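Local coordinates for protein carbonic anhydrase (Sordaria macrospora, PDB 4O1J) that probably catalyses the reversible hydration of carbon dioxide to hydrogencarbonate and a proton, as a tetrameric zinc enzyme of the beta-carbonic anhydrase class, at residues G120-G125 / E157-I162; T140-Y143 / E148-A151; L165-G170 / K204-G209; K172-N177 / L189-V194. All blocks are in the same frame, centred on the assembly; numbering follows the deposited sequence.

Interaction 1 of 4, residues G120-G125 / E157-I162; sequences GALSDG and ERVIRI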
loop_
_atom_site.group_PDB
_atom_site.type_symbol
_atom_site.label_atom_id
_atom_site.label_comp_id
_atom_site.label_asym_id
_atom_site.label_seq_id
_atom_site.Cartn_x
_atom_site.Cartn_y
_atom_site.Cartn_z
ATOM N N GLY A 120 8.318 -15.980 -12.014
ATOM C CA GLY A 120 9.176 -14.897 -11.578
ATOM C C GLY A 120 9.678 -15.150 -10.173
ATOM O O GLY A 120 10.841 -14.893 -9.861
ATOM N N ALA A 121 8.801 -15.671 -9.322
ATOM C CA ALA A 121 9.181 -15.975 -7.949
ATOM C C ALA A 121 10.149 -17.153 -7.901
ATOM O O ALA A 121 10.989 -17.236 -7.007
ATOM C CB ALA A 121 7.948 -16.271 -7.114
ATOM N N LEU A 122 10.049 -18.050 -8.879
ATOM C CA LEU A 122 10.942 -19.206 -8.925
ATOM C C LEU A 122 12.344 -18.871 -9.444
ATOM O O LEU A 122 13.321 -19.519 -9.065
ATOM C CB LEU A 122 10.322 -20.316 -9.777
ATOM C CG LEU A 122 9.204 -21.112 -9.102
ATOM C CD1 LEU A 122 8.543 -22.045 -10.102
ATOM C CD2 LEU A 122 9.740 -21.898 -7.909
ATOM N N SER A 123 12.452 -17.861 -10.303
ATOM C CA SER A 123 13.767 -17.445 -10.782
ATOM C C SER A 123 14.489 -16.685 -9.674
ATOM O O SER A 123 13.875 -16.271 -8.688
ATOM C CB SER A 123 13.661 -16.591 -12.043
ATOM O OG SER A 123 13.127 -15.315 -11.750
ATOM N N ASP A 124 15.800 -16.537 -9.809
ATOM C CA ASP A 124 16.573 -15.827 -8.797
ATOM C C ASP A 124 17.093 -14.460 -9.234
ATOM O O ASP A 124 17.894 -13.843 -8.529
ATOM C CB ASP A 124 17.725 -16.696 -8.321
ATOM C CG ASP A 124 17.339 -17.528 -7.128
ATOM O OD1 ASP A 124 17.204 -16.949 -6.027
ATOM O OD2 ASP A 124 17.151 -18.750 -7.294
ATOM N N GLY A 125 16.632 -13.983 -10.383
ATOM C CA GLY A 125 17.068 -12.688 -10.864
ATOM C C GLY A 125 16.140 -11.601 -10.368
ATOM O O GLY A 125 15.021 -11.881 -9.949
ATOM N N GLU A 157 5.395 -27.966 -14.013
ATOM C CA GLU A 157 4.744 -28.533 -12.835
ATOM C C GLU A 157 5.294 -27.876 -11.569
ATOM O O GLU A 157 4.643 -27.871 -10.518
ATOM C CB GLU A 157 4.934 -30.053 -12.786
ATOM C CG GLU A 157 4.216 -30.827 -13.897
ATOM C CD GLU A 157 2.702 -30.628 -13.893
ATOM O OE1 GLU A 157 2.114 -30.575 -12.793
ATOM O OE2 GLU A 157 2.099 -30.529 -14.988
ATOM N N ARG A 158 6.487 -27.301 -11.681
ATOM C CA ARG A 158 7.076 -26.563 -10.576
ATOM C C ARG A 158 6.361 -25.218 -10.460
ATOM O O ARG A 158 6.025 -24.763 -9.356
ATOM C CB ARG A 158 8.583 -26.362 -10.785
ATOM C CG ARG A 158 9.331 -25.931 -9.530
ATOM C CD ARG A 158 10.799 -25.621 -9.803
ATOM N NE ARG A 158 11.544 -26.779 -10.286
ATOM C CZ ARG A 158 12.051 -26.883 -11.512
ATOM N NH1 ARG A 158 11.894 -25.894 -12.385
ATOM N NH2 ARG A 158 12.718 -27.972 -11.868
ATOM N N VAL A 159 6.112 -24.596 -11.611
ATOM C CA VAL A 159 5.386 -23.331 -11.650
ATOM C C VAL A 159 3.949 -23.528 -11.170
ATOM O O VAL A 159 3.430 -22.726 -10.379
ATOM C CB VAL A 159 5.400 -22.729 -13.064
ATOM C CG1 VAL A 159 4.444 -21.542 -13.159
ATOM C CG2 VAL A 159 6.817 -22.330 -13.440
ATOM N N ILE A 160 3.330 -24.622 -11.615
ATOM C CA ILE A 160 1.980 -24.967 -11.179
ATOM C C ILE A 160 1.966 -25.169 -9.664
ATOM O O ILE A 160 1.090 -24.648 -8.959
ATOM C CB ILE A 160 1.457 -26.255 -11.884
ATOM C CG1 ILE A 160 1.137 -25.982 -13.354
ATOM C CG2 ILE A 160 0.207 -26.788 -11.199
ATOM C CD1 ILE A 160 0.769 -27.217 -14.134
ATOM N N ARG A 161 2.965 -25.887 -9.157
ATOM C CA ARG A 161 3.004 -26.186 -7.732
ATOM C C ARG A 161 3.150 -24.920 -6.888
ATOM O O ARG A 161 2.392 -24.710 -5.930
ATOM C CB ARG A 161 4.137 -27.155 -7.416
ATOM C CG ARG A 161 4.122 -27.618 -5.982
ATOM C CD ARG A 161 2.764 -28.229 -5.667
ATOM N NE ARG A 161 2.599 -28.507 -4.245
ATOM C CZ ARG A 161 1.421 -28.618 -3.635
ATOM N NH1 ARG A 161 0.295 -28.451 -4.321
ATOM N NH2 ARG A 161 1.370 -28.871 -2.330
ATOM N N ILE A 162 4.097 -24.059 -7.253
ATOM C CA ILE A 162 4.283 -22.834 -6.487
ATOM C C ILE A 162 3.029 -21.958 -6.590
ATOM O O ILE A 162 2.670 -21.286 -5.618
ATOM C CB ILE A 162 5.562 -22.055 -6.937
ATOM C CG1 ILE A 162 5.850 -20.885 -5.998
ATOM C CG2 ILE A 162 5.409 -21.490 -8.319
ATOM C CD1 ILE A 162 6.041 -21.268 -4.568
#
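An apolar helix-to-helix contact, in which L122 at the end of helix 116-122 drives its side chain against the early turns of the long helix 155-176, joins two helical elements beside the zinc site. L122 is the residue on which all the contacts across the pair converge, and its CD1 methyl does nearly all the touching. CD1 lies 3.6 Å from CG2 of I162 and 3.8 Å from CG2 of V159, with the aliphatic CG of R158 at 4.0 Å from it as well. It also meets the helix backbone itself, 3.7 Å from the CA of V159, so the methyl sits down between side chains one turn apart. L122 and I162 run past each other in opposite senses. With CG1 of I162 anti to the backbone N (chi1 -172°), the CG2 branch, between the backbone N and the carbonyl carbon, is the one left to meet L122. R158 offers L122 the root of its chain; farther out the chain bends, and its NE and NH2 make weak hydrogen bonds to the carbonyl oxygens of L149 and I152. Past L122 the chain leaves the helix at S123, whose OG donates a hydrogen bond of 3.0 Å to the carbonyl O of G120. The side chain of V159 also packs on A118 and comes within about 5 Å of that of C115, a zinc ligand. Helices 136-144 and 146-151 close round the same group: I162 touches L138, V141 and L149, and L122 touches R142 and L149.

Interaction 2 of 4, residues T140-Y143 / E148-A151; sequences TVRY and ELDA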
loop_
_atom_site.group_PDB
_atom_site.type_symbol
_atom_site.label_atom_id
_atom_site.label_comp_id
_atom_site.label_asym_id
_atom_site.label_seq_id
_atom_site.Cartn_x
_atom_site.Cartn_y
_atom_site.Cartn_z
ATOM N N THR A 140 8.468 -15.773 -0.589
ATOM C CA THR A 140 8.505 -16.337 0.758
ATOM C C THR A 140 7.979 -17.763 0.763
ATOM O O THR A 140 8.527 -18.629 1.435
ATOM C CB THR A 140 7.691 -15.485 1.756
ATOM O OG1 THR A 140 8.307 -14.200 1.898
ATOM C CG2 THR A 140 7.642 -16.156 3.122
ATOM N N VAL A 141 6.931 -18.010 -0.012
ATOM C CA VAL A 141 6.404 -19.362 -0.177
ATOM C C VAL A 141 7.444 -20.245 -0.877
ATOM O O VAL A 141 7.557 -21.440 -0.591
ATOM C CB VAL A 141 5.078 -19.352 -0.965
ATOM C CG1 VAL A 141 4.631 -20.765 -1.299
ATOM C CG2 VAL A 141 4.006 -18.651 -0.154
ATOM N N ARG A 142 8.215 -19.643 -1.778
ATOM C CA ARG A 142 9.279 -20.354 -2.480
ATOM C C ARG A 142 10.299 -20.888 -1.492
ATOM O O ARG A 142 10.684 -22.059 -1.545
ATOM C CB ARG A 142 9.978 -19.435 -3.487
ATOM C CG ARG A 142 10.606 -20.155 -4.663
ATOM C CD ARG A 142 12.000 -19.646 -4.957
ATOM N NE ARG A 142 12.984 -20.328 -4.126
ATOM C CZ ARG A 142 13.554 -21.490 -4.440
ATOM N NH1 ARG A 142 13.243 -22.099 -5.578
ATOM N NH2 ARG A 142 14.437 -22.044 -3.618
ATOM N N TYR A 143 10.713 -20.018 -0.578
ATOM C CA TYR A 143 11.769 -20.321 0.378
ATOM C C TYR A 143 11.358 -21.413 1.356
ATOM O O TYR A 143 12.177 -22.234 1.763
ATOM C CB TYR A 143 12.142 -19.063 1.161
ATOM C CG TYR A 143 12.712 -17.940 0.318
ATOM C CD1 TYR A 143 13.301 -18.194 -0.918
ATOM C CD2 TYR A 143 12.670 -16.622 0.768
ATOM C CE1 TYR A 143 13.827 -17.165 -1.684
ATOM C CE2 TYR A 143 13.193 -15.587 0.010
ATOM C CZ TYR A 143 13.772 -15.863 -1.216
ATOM O OH TYR A 143 14.295 -14.839 -1.975
ATOM N N GLU A 148 10.602 -29.149 -1.779
ATOM C CA GLU A 148 9.568 -29.740 -2.619
ATOM C C GLU A 148 9.619 -29.174 -4.027
ATOM O O GLU A 148 9.517 -29.910 -5.013
ATOM C CB GLU A 148 8.178 -29.505 -2.035
ATOM C CG GLU A 148 7.063 -29.812 -3.024
ATOM C CD GLU A 148 5.687 -29.529 -2.466
ATOM O OE1 GLU A 148 4.692 -29.933 -3.111
ATOM O OE2 GLU A 148 5.604 -28.910 -1.381
ATOM N N LEU A 149 9.777 -27.859 -4.116
ATOM C CA LEU A 149 9.774 -27.198 -5.406
ATOM C C LEU A 149 10.980 -27.597 -6.247
ATOM O O LEU A 149 10.849 -27.845 -7.447
ATOM C CB LEU A 149 9.725 -25.684 -5.225
ATOM C CG LEU A 149 8.434 -25.105 -4.632
ATOM C CD1 LEU A 149 8.578 -23.611 -4.431
ATOM C CD2 LEU A 149 7.229 -25.407 -5.521
ATOM N N ASP A 150 12.151 -27.668 -5.625
ATOM C CA ASP A 150 13.367 -27.999 -6.360
ATOM C C ASP A 150 13.398 -29.452 -6.854
ATOM O O ASP A 150 14.036 -29.758 -7.866
ATOM C CB ASP A 150 14.604 -27.717 -5.499
ATOM C CG ASP A 150 14.829 -26.228 -5.265
ATOM O OD1 ASP A 150 15.621 -25.876 -4.365
ATOM O OD2 ASP A 150 14.210 -25.407 -5.973
ATOM N N ALA A 151 12.693 -30.339 -6.160
ATOM C CA ALA A 151 12.718 -31.756 -6.507
ATOM C C ALA A 151 11.883 -32.051 -7.753
ATOM O O ALA A 151 12.009 -33.115 -8.360
ATOM C CB ALA A 151 12.234 -32.594 -5.339
HETATM O O HOH W 1 16.645 -23.500 -3.439
#
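L149 and D150, neighbours on the short helix 146-151, meet R142 of helix 136-144 in two different ways, one apolar and one charged. Just before them, E148 turns its carboxylate to R161 of helix 155-176 in a salt bridge. L149 comes next and lays its CD1 methyl against the base of R142, 3.9 Å from the CA and 4.0 Å from the CG of that arginine; the same leucine packs on I162 and L122. D150 follows at the exposed border. Its OD2 approaches the R142 guanidinium at the edge, near its plane, and makes a long, weak salt bridge with NH1 of R142 at 3.5 Å, although the N-H points almost straight at the oxygen (163°). Carboxylate and guanidinium planes are 31° apart, and a water bridges NH2 of R142, from which it accepts weakly, and OD1 of D150, to which it donates. The R142 chain reaches this position by bending at chi2 and chi3. Replaced by an alanine, R142 would probably leave the D150 carboxylate without its cationic mate and the bridging water with one protein partner fewer. Two short consecutive helices, packed on each other and both laid against helix 155-176, belong to the helical part of this beta-carbonic anhydrase fold.

Interaction 3 of 4, residues L165-G170 / K204-G209; sequences LNVEAG and KELGCG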
loop_
_atom_site.group_PDB
_atom_site.type_symbol
_atom_site.label_atom_id
_atom_site.label_comp_id
_atom_site.label_asym_id
_atom_site.label_seq_id
_atom_site.Cartn_x
_atom_site.Cartn_y
_atom_site.Cartn_z
ATOM N N LEU A 165 0.550 -23.451 -4.028
ATOM C CA LEU A 165 0.959 -23.135 -2.666
ATOM C C LEU A 165 0.612 -21.683 -2.392
ATOM O O LEU A 165 0.238 -21.317 -1.269
ATOM C CB LEU A 165 2.456 -23.373 -2.464
ATOM C CG LEU A 165 2.962 -24.813 -2.545
ATOM C CD1 LEU A 165 4.480 -24.830 -2.538
ATOM C CD2 LEU A 165 2.408 -25.641 -1.406
ATOM N N ASN A 166 0.712 -20.863 -3.435
ATOM C CA ASN A 166 0.337 -19.461 -3.325
ATOM C C ASN A 166 -1.155 -19.297 -3.047
ATOM O O ASN A 166 -1.557 -18.464 -2.216
ATOM C CB ASN A 166 0.718 -18.714 -4.600
ATOM C CG ASN A 166 0.394 -17.241 -4.524
ATOM O OD1 ASN A 166 0.898 -16.528 -3.655
ATOM N ND2 ASN A 166 -0.453 -16.772 -5.438
ATOM N N VAL A 167 -1.978 -20.106 -3.712
ATOM C CA VAL A 167 -3.406 -20.088 -3.413
ATOM C C VAL A 167 -3.667 -20.473 -1.963
ATOM O O VAL A 167 -4.476 -19.841 -1.281
ATOM C CB VAL A 167 -4.199 -21.043 -4.321
ATOM C CG1 VAL A 167 -5.672 -21.091 -3.901
ATOM C CG2 VAL A 167 -4.077 -20.613 -5.758
ATOM N N GLU A 168 -2.979 -21.509 -1.492
ATOM C CA GLU A 168 -3.167 -21.967 -0.117
ATOM C C GLU A 168 -2.820 -20.868 0.906
ATOM O O GLU A 168 -3.563 -20.632 1.888
ATOM C CB GLU A 168 -2.330 -23.227 0.126
ATOM C CG GLU A 168 -2.943 -24.484 -0.499
ATOM C CD GLU A 168 -1.984 -25.668 -0.542
ATOM O OE1 GLU A 168 -0.855 -25.541 -0.022
ATOM O OE2 GLU A 168 -2.358 -26.726 -1.102
ATOM N N ALA A 169 -1.712 -20.174 0.654
ATOM C CA ALA A 169 -1.273 -19.114 1.556
ATOM C C ALA A 169 -2.287 -17.970 1.557
ATOM O O ALA A 169 -2.656 -17.428 2.623
ATOM C CB ALA A 169 0.108 -18.608 1.156
ATOM N N GLY A 170 -2.764 -17.629 0.361
ATOM C CA GLY A 170 -3.712 -16.542 0.232
ATOM C C GLY A 170 -5.006 -16.873 0.955
ATOM O O GLY A 170 -5.629 -16.001 1.568
ATOM N N LYS A 204 -10.458 -26.721 -10.638
ATOM C CA LYS A 204 -10.570 -27.730 -9.595
ATOM C C LYS A 204 -10.454 -27.081 -8.222
ATOM O O LYS A 204 -9.905 -25.986 -8.089
ATOM C CB LYS A 204 -9.493 -28.800 -9.767
ATOM C CG LYS A 204 -8.072 -28.258 -9.784
ATOM C CD LYS A 204 -7.039 -29.376 -9.729
ATOM C CE LYS A 204 -5.642 -28.856 -10.044
ATOM N NZ LYS A 204 -4.638 -29.949 -10.185
ATOM N N GLU A 205 -10.981 -27.749 -7.204
ATOM C CA GLU A 205 -10.815 -27.281 -5.834
ATOM C C GLU A 205 -9.485 -27.765 -5.278
ATOM O O GLU A 205 -9.081 -28.890 -5.539
ATOM C CB GLU A 205 -11.964 -27.763 -4.953
ATOM C CG GLU A 205 -13.321 -27.287 -5.403
ATOM C CD GLU A 205 -14.432 -27.819 -4.525
ATOM O OE1 GLU A 205 -14.292 -27.750 -3.285
ATOM O OE2 GLU A 205 -15.454 -28.288 -5.072
ATOM N N LEU A 206 -8.805 -26.924 -4.506
ATOM C CA LEU A 206 -7.530 -27.333 -3.917
ATOM C C LEU A 206 -7.701 -27.953 -2.535
ATOM O O LEU A 206 -6.767 -28.537 -1.996
ATOM C CB LEU A 206 -6.571 -26.152 -3.841
ATOM C CG LEU A 206 -6.056 -25.718 -5.215
ATOM C CD1 LEU A 206 -5.156 -24.504 -5.105
ATOM C CD2 LEU A 206 -5.339 -26.872 -5.901
ATOM N N GLY A 207 -8.898 -27.825 -1.971
ATOM C CA GLY A 207 -9.216 -28.435 -0.692
ATOM C C GLY A 207 -8.813 -27.556 0.471
ATOM O O GLY A 207 -8.584 -28.040 1.578
ATOM N N CYS A 208 -8.727 -26.256 0.218
ATOM C CA CYS A 208 -8.401 -25.296 1.260
ATOM C C CYS A 208 -9.462 -24.210 1.291
ATOM O O CYS A 208 -9.908 -23.723 0.247
ATOM C CB CYS A 208 -7.020 -24.679 1.035
ATOM S SG CYS A 208 -6.777 -23.951 -0.604
ATOM N N GLY A 209 -9.888 -23.849 2.494
ATOM C CA GLY A 209 -10.928 -22.855 2.641
ATOM C C GLY A 209 -11.811 -23.135 3.834
ATOM O O GLY A 209 -11.398 -23.790 4.792
HETATM O O HOH W 2 -5.097 -27.518 0.044
#
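Helix 155-176 passes the chain at the edge strand 202-206 where that chain turns a corner at G207, the backbones coming closest at E168 and C208, whose CA atoms are 6.4 Å apart. This is helix-on-sheet packing of the alpha/beta fold of beta-carbonic anhydrases, at the strand that ends the sheet within this chain. V167 and L206 make the apolar half of the contact. The CD1 methyl of L206 reaches the fork of the valine, 3.7 Å from CG1 of V167 and equally close to its CB, and the two side chains cross at about a right angle. L206 holds CG anti to its carbonyl carbon (chi1 -71°), which directs the isobutyl group at the helix; L206 also packs on F195 of the neighbouring strand. Two residues on, past the corner, C208 brings a sulfur atom to the same helix. SG stands between the backbone N and the carbonyl carbon (chi1 53°) and rests on the aliphatic part of E168, while C208 also packs on I171. The positive phi of G207 favours a glycine at the corner; before and after it, L206 and C208 point toward the helix. Backbone hydrogen bonds of L206 and C208 with G193 tie both sides of the corner to strand 190-197. Beyond its CG, the E168 chain runs extended to a carboxylate linked to the strand through solvent: one water donates to OE2 of E168 at 3.1 Å and to the carbonyl O of L206 at 2.8 Å. On the sulfur side, the nearest approach is SG of C208 to CG of E168, 3.9 Å.

Interaction 4 of 4, residues K172-N177 / L189-V194; sequences KVLMNN and LEVHGV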
loop_
_atom_site.group_PDB
_atom_site.type_symbol
_atom_site.label_atom_id
_atom_site.label_comp_id
_atom_site.label_asym_id
_atom_site.label_seq_id
_atom_site.Cartn_x
_atom_site.Cartn_y
_atom_site.Cartn_z
ATOM N N LYS A 172 -5.204 -18.776 3.647
ATOM C CA LYS A 172 -4.924 -18.551 5.077
ATOM C C LYS A 172 -5.093 -17.074 5.468
ATOM O O LYS A 172 -5.751 -16.745 6.482
ATOM C CB LYS A 172 -3.514 -19.030 5.429
ATOM C CG LYS A 172 -3.357 -20.544 5.336
ATOM C CD LYS A 172 -1.923 -20.974 5.566
ATOM C CE LYS A 172 -1.733 -22.446 5.234
ATOM N NZ LYS A 172 -0.304 -22.860 5.330
ATOM N N VAL A 173 -4.542 -16.188 4.636
ATOM C CA VAL A 173 -4.677 -14.750 4.875
ATOM C C VAL A 173 -6.147 -14.292 4.864
ATOM O O VAL A 173 -6.577 -13.550 5.757
ATOM C CB VAL A 173 -3.892 -13.928 3.835
ATOM C CG1 VAL A 173 -4.143 -12.434 4.029
ATOM C CG2 VAL A 173 -2.406 -14.236 3.929
ATOM N N LEU A 174 -6.910 -14.744 3.868
ATOM C CA LEU A 174 -8.341 -14.439 3.779
ATOM C C LEU A 174 -9.112 -14.922 5.017
ATOM O O LEU A 174 -10.051 -14.265 5.491
ATOM C CB LEU A 174 -8.947 -15.081 2.524
ATOM C CG LEU A 174 -8.519 -14.546 1.155
ATOM C CD1 LEU A 174 -9.080 -15.397 0.033
ATOM C CD2 LEU A 174 -8.965 -13.109 0.996
ATOM N N MET A 175 -8.710 -16.085 5.522
ATOM C CA MET A 175 -9.364 -16.702 6.664
ATOM C C MET A 175 -8.976 -15.991 7.948
ATOM O O MET A 175 -9.632 -16.159 8.978
ATOM C CB MET A 175 -9.002 -18.188 6.758
ATOM C CG MET A 175 -9.436 -19.024 5.557
ATOM S SD MET A 175 -11.193 -19.416 5.522
ATOM C CE MET A 175 -11.280 -20.719 6.753
ATOM N N ASN A 176 -7.917 -15.189 7.894
ATOM C CA ASN A 176 -7.568 -14.375 9.061
ATOM C C ASN A 176 -8.053 -12.927 8.964
ATOM O O ASN A 176 -7.956 -12.159 9.922
ATOM C CB ASN A 176 -6.060 -14.412 9.283
ATOM C CG ASN A 176 -5.588 -15.765 9.769
ATOM O OD1 ASN A 176 -6.346 -16.506 10.407
ATOM N ND2 ASN A 176 -4.345 -16.119 9.433
ATOM N N ASN A 177 -8.589 -12.570 7.805
ATOM C CA ASN A 177 -9.235 -11.277 7.614
ATOM C C ASN A 177 -10.441 -11.143 8.539
ATOM O O ASN A 177 -11.268 -12.050 8.609
ATOM C CB ASN A 177 -9.665 -11.115 6.162
ATOM C CG ASN A 177 -10.287 -9.769 5.883
ATOM O OD1 ASN A 177 -11.408 -9.484 6.303
ATOM N ND2 ASN A 177 -9.575 -8.943 5.130
ATOM N N LEU A 189 -20.535 -17.246 5.501
ATOM C CA LEU A 189 -19.763 -16.908 4.319
ATOM C C LEU A 189 -18.820 -18.064 4.023
ATOM O O LEU A 189 -18.239 -18.656 4.939
ATOM C CB LEU A 189 -18.996 -15.594 4.520
ATOM C CG LEU A 189 -17.977 -15.214 3.441
ATOM C CD1 LEU A 189 -18.654 -15.108 2.087
ATOM C CD2 LEU A 189 -17.302 -13.906 3.787
ATOM N N GLU A 190 -18.693 -18.418 2.752
ATOM C CA GLU A 190 -17.815 -19.519 2.387
ATOM C C GLU A 190 -16.599 -19.036 1.615
ATOM O O GLU A 190 -16.673 -18.060 0.872
ATOM C CB GLU A 190 -18.579 -20.571 1.585
ATOM C CG GLU A 190 -19.660 -21.266 2.398
ATOM C CD GLU A 190 -20.222 -22.488 1.701
ATOM O OE1 GLU A 190 -19.432 -23.393 1.361
ATOM O OE2 GLU A 190 -21.455 -22.544 1.501
ATOM N N VAL A 191 -15.472 -19.708 1.826
ATOM C CA VAL A 191 -14.234 -19.353 1.153
ATOM C C VAL A 191 -13.629 -20.599 0.505
ATOM O O VAL A 191 -13.536 -21.655 1.129
ATOM C CB VAL A 191 -13.223 -18.715 2.125
ATOM C CG1 VAL A 191 -11.970 -18.264 1.373
ATOM C CG2 VAL A 191 -13.866 -17.538 2.854
ATOM N N HIS A 192 -13.228 -20.470 -0.755
ATOM C CA HIS A 192 -12.764 -21.598 -1.550
ATOM C C HIS A 192 -11.448 -21.276 -2.252
ATOM O O HIS A 192 -11.279 -20.194 -2.827
ATOM C CB HIS A 192 -13.826 -21.994 -2.582
ATOM C CG HIS A 192 -15.227 -21.918 -2.060
ATOM N ND1 HIS A 192 -15.819 -22.946 -1.358
ATOM C CD2 HIS A 192 -16.148 -20.922 -2.118
ATOM C CE1 HIS A 192 -17.046 -22.595 -1.014
ATOM N NE2 HIS A 192 -17.267 -21.370 -1.463
ATOM N N GLY A 193 -10.516 -22.222 -2.199
ATOM C CA GLY A 193 -9.286 -22.103 -2.955
ATOM C C GLY A 193 -9.388 -22.973 -4.189
ATOM O O GLY A 193 -9.622 -24.179 -4.086
ATOM N N VAL A 194 -9.277 -22.366 -5.365
ATOM C CA VAL A 194 -9.381 -23.143 -6.589
ATOM C C VAL A 194 -8.196 -22.930 -7.527
ATOM O O VAL A 194 -7.383 -22.005 -7.369
ATOM C CB VAL A 194 -10.681 -22.823 -7.368
ATOM C CG1 VAL A 194 -11.908 -23.031 -6.486
ATOM C CG2 VAL A 194 -10.639 -21.411 -7.910
#
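V191, on strand 190-197, points its side chain at the last turn of helix 155-176 and is met there by L174 and M175. This is helix-against-sheet packing in the alpha/beta core of the beta-carbonic anhydrase fold, buried and away from the zinc site. The thioether of M175 passes V191 in the opposite direction, and its sulfur rather than its methyl makes the approach. A bend at chi2 (-77°) brings SD up to V191, and a second at chi3 turns the CE methyl so that it is not the nearest atom. L174 gives a looser touch, its CD1 4.3 Å from CG1 of V191. Around this first shell, I180 of helix 178-187 touches both L174 and V191, and L174 is further enclosed by V84 and by I95 of helix 89-100. Backbone hydrogen bonds of E190 and H192 with I107 join the strand to strand 106-112, while V191 pairs with T210. Where helix 155-176 ends, N177 takes the N-cap position of the next helix, its OD1 accepting a hydrogen bond from the backbone N of I180. On the other side of the strand, H192 turns away from the helix; its NE2 is hydrogen-bonded to ND1 of H106, and its ring stacks on F18 of the third subunit. Between helix and strand, the nearest approach is SD of M175 to CB of V191, 4.0 Å.

In the fold
Helix 155-176 runs through interactions 1, 3 and 4, giving its early, middle and last turns to them in that order, with centres about 17 Å apart from 1 to 3 and about 9 Å from 3 to 4. Interaction 2 lies within the chain between the two segments of interaction 1, its centre about 8 Å away; packing of A121 against R142 helps join them. V141 against L165 connects interaction 2 to interaction 3. Interactions 3 and 4 share the sheet through neighbouring strands 202-206 and 190-197, and interaction 4 falls between the two segments of interaction 3. One helix thus links the helical region near the zinc to the sheet.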